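Myosin-2 (Saccharomyces cerevisiae, PDB 6IXO) carries organelles and other cargo along actin cables as a class V myosin motor, gripping cargo receptors with its globular tail domain, the part in this structure. Local coordinates at residues Gln284-Lys297 and Ile309-Ile322. Sequence-based numbering, arbitrary orientation.
Sequences QHLIQTAKLLQVRK and ICYSLTPAQLQKLI. With SO4 (sulfate ion), chain E.
The side-chain amide of Q288 reaches into the turn C310-L313. Q288 OE1 accepts from the backbone N of S312 at 2.7 Å, on a lone pair in the carbonyl plane, while Q288 NE2 gives a weak bond to S312 OG. Q288 NE2 also donates to Q284 OE1 at 2.9 Å, nearly straight (165°), and lies 3.5 Å above the centre of the Y311 ring. A glutamine suits this buried place because its chain, extended beyond CG (chi2 170°), delivers acceptor and donor together. A leucine here would probably leave S312 N without its acceptor and Q284 OE1 without this donor. Q284 NE2 is satisfied by T280 O.

The type I turn joins helix 300-309 to helix 315-323 within the DIL domain of the cargo-binding tail, and T314 and Q317 then form a capping box, each side chain accepting from the other's backbone N.

Beside the turn, the H285 ring turns its edge to L313 CD2; its ND1 bonds to D238, and a water links NE2 to S312 O. A threonine suits the place beside apolar L321, since T289 OG1 turns back to its own helix and donates to H285 O at 2.7 Å. The branched end of L292 packs against helix 315-323, CD1 lying 3.6 Å from L318 CD2 and 3.8 Å from L321 CD1. K297, a long lysine, curls its NZ back to the carbonyl oxygens of L292 and V295.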
loop_
_atom_site.group_PDB
_atom_site.type_symbol
_atom_site.label_atom_id
_atom_site.label_comp_id
_atom_site.label_asym_id
_atom_site.label_seq_id
_atom_site.Cartn_x
_atom_site.Cartn_y
_atom_site.Cartn_z
ATOM N N GLN A 284 -0.120 -15.069 -12.765
ATOM C CA GLN A 284 0.118 -16.136 -13.725
ATOM C C GLN A 284 0.054 -17.532 -13.107
ATOM O O GLN A 284 -0.287 -18.482 -13.793
ATOM C CB GLN A 284 1.473 -15.948 -14.415
ATOM C CG GLN A 284 1.431 -15.175 -15.744
ATOM C CD GLN A 284 0.248 -15.533 -16.652
ATOM O OE1 GLN A 284 0.216 -16.600 -17.272
ATOM N NE2 GLN A 284 -0.721 -14.630 -16.737
ATOM N N HIS A 285 0.408 -17.694 -11.839
ATOM C CA HIS A 285 0.386 -19.058 -11.319
ATOM C C HIS A 285 -1.016 -19.536 -11.157
ATOM O O HIS A 285 -1.285 -20.720 -11.378
ATOM C CB HIS A 285 1.130 -19.170 -9.977
ATOM C CG HIS A 285 2.570 -18.776 -10.074
ATOM N ND1 HIS A 285 3.028 -17.515 -9.725
ATOM C CD2 HIS A 285 3.651 -19.456 -10.527
ATOM C CE1 HIS A 285 4.331 -17.445 -9.931
ATOM N NE2 HIS A 285 4.739 -18.610 -10.414
ATOM N N LEU A 286 -1.895 -18.652 -10.698
ATOM C CA LEU A 286 -3.335 -18.994 -10.608
ATOM C C LEU A 286 -3.946 -19.179 -11.996
ATOM O O LEU A 286 -4.707 -20.142 -12.269
ATOM C CB LEU A 286 -4.107 -17.894 -9.867
ATOM C CG LEU A 286 -3.751 -17.806 -8.392
ATOM C CD1 LEU A 286 -4.495 -16.627 -7.791
ATOM C CD2 LEU A 286 -4.202 -19.149 -7.722
ATOM N N ILE A 287 -3.617 -18.268 -12.900
ATOM C CA ILE A 287 -4.198 -18.389 -14.257
ATOM C C ILE A 287 -3.754 -19.740 -14.889
ATOM O O ILE A 287 -4.555 -20.506 -15.478
ATOM C CB ILE A 287 -3.773 -17.190 -15.139
ATOM C CG1 ILE A 287 -4.475 -15.913 -14.643
ATOM C CG2 ILE A 287 -3.998 -17.475 -16.682
ATOM C CD1 ILE A 287 -3.896 -14.583 -15.261
ATOM N N GLN A 288 -2.469 -20.037 -14.776
ATOM C CA GLN A 288 -1.958 -21.246 -15.434
ATOM C C GLN A 288 -2.478 -22.509 -14.727
ATOM O O GLN A 288 -2.656 -23.543 -15.347
ATOM C CB GLN A 288 -0.433 -21.212 -15.463
ATOM C CG GLN A 288 0.119 -20.253 -16.540
ATOM C CD GLN A 288 1.623 -20.032 -16.412
ATOM O OE1 GLN A 288 2.353 -20.931 -15.993
ATOM N NE2 GLN A 288 2.091 -18.816 -16.761
ATOM N N THR A 289 -2.697 -22.427 -13.420
ATOM C CA THR A 289 -3.297 -23.575 -12.723
ATOM C C THR A 289 -4.713 -23.852 -13.217
ATOM O O THR A 289 -5.087 -25.023 -13.506
ATOM C CB THR A 289 -3.294 -23.338 -11.216
ATOM O OG1 THR A 289 -1.932 -23.295 -10.806
ATOM C CG2 THR A 289 -4.025 -24.477 -10.431
ATOM N N ALA A 290 -5.507 -22.789 -13.322
ATOM C CA ALA A 290 -6.861 -22.908 -13.885
ATOM C C ALA A 290 -6.820 -23.547 -15.253
ATOM O O ALA A 290 -7.660 -24.419 -15.587
ATOM C CB ALA A 290 -7.533 -21.519 -13.945
ATOM N N LYS A 291 -5.857 -23.141 -16.086
ATOM C CA LYS A 291 -5.769 -23.756 -17.441
ATOM C C LYS A 291 -5.448 -25.243 -17.322
ATOM O O LYS A 291 -6.049 -26.093 -17.977
ATOM C CB LYS A 291 -4.710 -23.075 -18.297
ATOM C CG LYS A 291 -5.165 -21.702 -18.833
ATOM C CD LYS A 291 -4.026 -20.886 -19.451
ATOM C CE LYS A 291 -4.528 -19.636 -20.193
ATOM N NZ LYS A 291 -5.509 -18.820 -19.412
ATOM N N LEU A 292 -4.497 -25.556 -16.452
ATOM C CA LEU A 292 -4.046 -26.931 -16.301
ATOM C C LEU A 292 -5.241 -27.805 -15.922
ATOM O O LEU A 292 -5.382 -28.954 -16.379
ATOM C CB LEU A 292 -2.932 -27.018 -15.236
ATOM C CG LEU A 292 -2.367 -28.423 -14.920
ATOM C CD1 LEU A 292 -0.963 -28.324 -14.358
ATOM C CD2 LEU A 292 -3.232 -29.154 -13.886
ATOM N N LEU A 293 -6.099 -27.261 -15.073
ATOM C CA LEU A 293 -7.226 -28.010 -14.554
ATOM C C LEU A 293 -8.305 -28.210 -15.624
ATOM O O LEU A 293 -9.190 -29.043 -15.454
ATOM C CB LEU A 293 -7.803 -27.309 -13.343
ATOM C CG LEU A 293 -6.904 -27.283 -12.095
ATOM C CD1 LEU A 293 -7.671 -26.627 -10.920
ATOM C CD2 LEU A 293 -6.498 -28.720 -11.708
ATOM N N GLN A 294 -8.196 -27.481 -16.727
ATOM C CA GLN A 294 -9.242 -27.528 -17.745
ATOM C C GLN A 294 -8.854 -28.192 -19.039
ATOM O O GLN A 294 -9.722 -28.778 -19.730
ATOM C CB GLN A 294 -9.717 -26.094 -18.052
ATOM C CG GLN A 294 -10.501 -25.470 -16.899
ATOM C CD GLN A 294 -10.923 -24.060 -17.197
ATOM O OE1 GLN A 294 -10.208 -23.109 -16.890
ATOM N NE2 GLN A 294 -12.081 -23.914 -17.825
ATOM N N VAL A 295 -7.580 -28.105 -19.411
ATOM C CA VAL A 295 -7.195 -28.625 -20.734
ATOM C C VAL A 295 -7.056 -30.153 -20.718
ATOM O O VAL A 295 -6.930 -30.776 -19.659
ATOM C CB VAL A 295 -5.874 -28.006 -21.234
ATOM C CG1 VAL A 295 -6.040 -26.498 -21.414
ATOM C CG2 VAL A 295 -4.748 -28.321 -20.258
ATOM N N ARG A 296 -7.056 -30.739 -21.900
ATOM C CA ARG A 296 -6.943 -32.177 -22.038
ATOM C C ARG A 296 -5.574 -32.616 -21.567
ATOM O O ARG A 296 -4.559 -31.970 -21.858
ATOM C CB ARG A 296 -7.174 -32.582 -23.482
ATOM C CG ARG A 296 -7.834 -33.931 -23.634
ATOM C CD ARG A 296 -7.994 -34.296 -25.090
ATOM N NE ARG A 296 -6.717 -34.489 -25.751
ATOM C CZ ARG A 296 -6.578 -34.759 -27.046
ATOM N NH1 ARG A 296 -7.658 -34.890 -27.818
ATOM N NH2 ARG A 296 -5.363 -34.910 -27.572
ATOM N N LYS A 297 -5.571 -33.713 -20.829
ATOM C CA LYS A 297 -4.368 -34.277 -20.243
ATOM C C LYS A 297 -4.294 -35.773 -20.583
ATOM O O LYS A 297 -4.142 -36.590 -19.682
ATOM C CB LYS A 297 -4.385 -34.068 -18.722
ATOM C CG LYS A 297 -4.204 -32.581 -18.304
ATOM C CD LYS A 297 -4.528 -32.309 -16.837
ATOM C CE LYS A 297 -6.023 -32.462 -16.560
ATOM N NZ LYS A 297 -6.757 -31.225 -16.978
ATOM N N ILE A 309 1.956 -23.817 -22.180
ATOM C CA ILE A 309 0.927 -22.959 -21.601
ATOM C C ILE A 309 1.307 -22.555 -20.178
ATOM O O ILE A 309 1.158 -21.394 -19.784
ATOM C CB ILE A 309 -0.441 -23.646 -21.575
ATOM C CG1 ILE A 309 -0.928 -23.903 -23.012
ATOM C CG2 ILE A 309 -1.427 -22.816 -20.778
ATOM C CD1 ILE A 309 -2.142 -24.831 -23.112
ATOM N N CYS A 310 1.833 -23.512 -19.424
ATOM C CA CYS A 310 2.153 -23.303 -18.011
ATOM C C CYS A 310 3.609 -22.907 -17.804
ATOM O O CYS A 310 4.307 -23.513 -16.994
ATOM C CB CYS A 310 1.821 -24.574 -17.232
ATOM S SG CYS A 310 0.047 -24.923 -17.322
ATOM N N TYR A 311 4.063 -21.890 -18.536
ATOM C CA TYR A 311 5.485 -21.516 -18.525
ATOM C C TYR A 311 5.949 -20.973 -17.175
ATOM O O TYR A 311 7.139 -20.750 -16.972
ATOM C CB TYR A 311 5.800 -20.479 -19.632
ATOM C CG TYR A 311 5.015 -19.183 -19.522
ATOM C CD1 TYR A 311 5.468 -18.130 -18.739
ATOM C CD2 TYR A 311 3.819 -19.018 -20.207
ATOM C CE1 TYR A 311 4.742 -16.947 -18.629
ATOM C CE2 TYR A 311 3.088 -17.845 -20.103
ATOM C CZ TYR A 311 3.554 -16.811 -19.316
ATOM O OH TYR A 311 2.819 -15.656 -19.224
ATOM N N SER A 312 5.028 -20.738 -16.247
ATOM C CA SER A 312 5.447 -20.263 -14.931
ATOM C C SER A 312 5.457 -21.372 -13.884
ATOM O O SER A 312 5.734 -21.134 -12.702
ATOM C CB SER A 312 4.544 -19.122 -14.470
ATOM O OG SER A 312 4.656 -18.024 -15.361
ATOM N N LEU A 313 5.109 -22.579 -14.306
ATOM C CA LEU A 313 5.051 -23.687 -13.372
ATOM C C LEU A 313 6.221 -24.610 -13.648
ATOM O O LEU A 313 6.573 -24.824 -14.801
ATOM C CB LEU A 313 3.728 -24.433 -13.492
ATOM C CG LEU A 313 2.463 -23.599 -13.246
ATOM C CD1 LEU A 313 1.228 -24.539 -13.319
ATOM C CD2 LEU A 313 2.530 -22.935 -11.879
ATOM N N THR A 314 6.835 -25.139 -12.595
ATOM C CA THR A 314 7.950 -26.072 -12.755
ATOM C C THR A 314 7.431 -27.468 -13.042
ATOM O O THR A 314 6.273 -27.765 -12.763
ATOM C CB THR A 314 8.789 -26.141 -11.501
ATOM O OG1 THR A 314 7.952 -26.672 -10.469
ATOM C CG2 THR A 314 9.321 -24.689 -11.087
ATOM N N PRO A 315 8.287 -28.345 -13.569
ATOM C CA PRO A 315 7.764 -29.699 -13.767
ATOM C C PRO A 315 7.256 -30.358 -12.464
ATOM O O PRO A 315 6.248 -31.081 -12.509
ATOM C CB PRO A 315 8.968 -30.450 -14.338
ATOM C CG PRO A 315 9.739 -29.424 -15.057
ATOM C CD PRO A 315 9.632 -28.188 -14.149
ATOM N N ALA A 316 7.916 -30.105 -11.330
ATOM C CA ALA A 316 7.471 -30.714 -10.071
ATOM C C ALA A 316 6.086 -30.192 -9.689
ATOM O O ALA A 316 5.279 -30.917 -9.111
ATOM C CB ALA A 316 8.483 -30.443 -8.939
ATOM N N GLN A 317 5.820 -28.915 -9.975
ATOM C CA GLN A 317 4.489 -28.354 -9.736
ATOM C C GLN A 317 3.445 -28.955 -10.675
ATOM O O GLN A 317 2.334 -29.261 -10.239
ATOM C CB GLN A 317 4.487 -26.828 -9.890
ATOM C CG GLN A 317 5.306 -26.144 -8.766
ATOM C CD GLN A 317 5.608 -24.667 -9.058
ATOM O OE1 GLN A 317 5.677 -24.257 -10.214
ATOM N NE2 GLN A 317 5.822 -23.883 -7.998
ATOM N N LEU A 318 3.781 -29.069 -11.953
ATOM C CA LEU A 318 2.900 -29.751 -12.912
ATOM C C LEU A 318 2.559 -31.138 -12.390
ATOM O O LEU A 318 1.409 -31.590 -12.465
ATOM C CB LEU A 318 3.561 -29.874 -14.287
ATOM C CG LEU A 318 3.782 -28.547 -15.007
ATOM C CD1 LEU A 318 4.448 -28.759 -16.355
ATOM C CD2 LEU A 318 2.470 -27.818 -15.170
ATOM N N GLN A 319 3.570 -31.825 -11.862
ATOM C CA GLN A 319 3.343 -33.208 -11.447
ATOM C C GLN A 319 2.395 -33.303 -10.255
ATOM O O GLN A 319 1.538 -34.172 -10.237
ATOM C CB GLN A 319 4.662 -33.898 -11.104
ATOM C CG GLN A 319 4.466 -35.334 -10.647
ATOM C CD GLN A 319 5.776 -35.970 -10.282
ATOM O OE1 GLN A 319 6.683 -35.288 -9.826
ATOM N NE2 GLN A 319 5.899 -37.274 -10.499
ATOM N N LYS A 320 2.578 -32.440 -9.246
ATOM C CA LYS A 320 1.672 -32.423 -8.093
ATOM C C LYS A 320 0.244 -32.157 -8.517
ATOM O O LYS A 320 -0.693 -32.782 -8.034
ATOM C CB LYS A 320 2.070 -31.338 -7.073
ATOM C CG LYS A 320 3.310 -31.626 -6.278
ATOM C CD LYS A 320 3.116 -32.782 -5.320
ATOM C CE LYS A 320 4.439 -33.151 -4.653
ATOM N NZ LYS A 320 4.254 -34.166 -3.601
ATOM N N LEU A 321 0.079 -31.170 -9.386
ATOM C CA LEU A 321 -1.258 -30.769 -9.801
ATOM C C LEU A 321 -1.914 -31.883 -10.606
ATOM O O LEU A 321 -3.075 -32.224 -10.365
ATOM C CB LEU A 321 -1.206 -29.501 -10.627
ATOM C CG LEU A 321 -0.769 -28.270 -9.808
ATOM C CD1 LEU A 321 -0.493 -27.118 -10.754
ATOM C CD2 LEU A 321 -1.851 -27.886 -8.803
ATOM N N ILE A 322 -1.163 -32.416 -11.570
ATOM C CA ILE A 322 -1.693 -33.508 -12.396
ATOM C C ILE A 322 -1.944 -34.769 -11.565
ATOM O O ILE A 322 -2.974 -35.446 -11.767
ATOM C CB ILE A 322 -0.740 -33.858 -13.562
ATOM C CG1 ILE A 322 -0.712 -32.702 -14.555
ATOM C CG2 ILE A 322 -1.200 -35.200 -14.295
ATOM C CD1 ILE A 322 0.397 -32.778 -15.549
HETATM S S SO4 E . -5.830 -35.753 -30.970
HETATM O O1 SO4 E . -4.676 -36.184 -30.189
HETATM O O2 SO4 E . -6.276 -36.847 -31.828
HETATM O O3 SO4 E . -6.906 -35.362 -30.066
HETATM O O4 SO4 E . -5.461 -34.604 -31.793
HETATM O O HOH W 1 7.293 -18.780 -11.287
#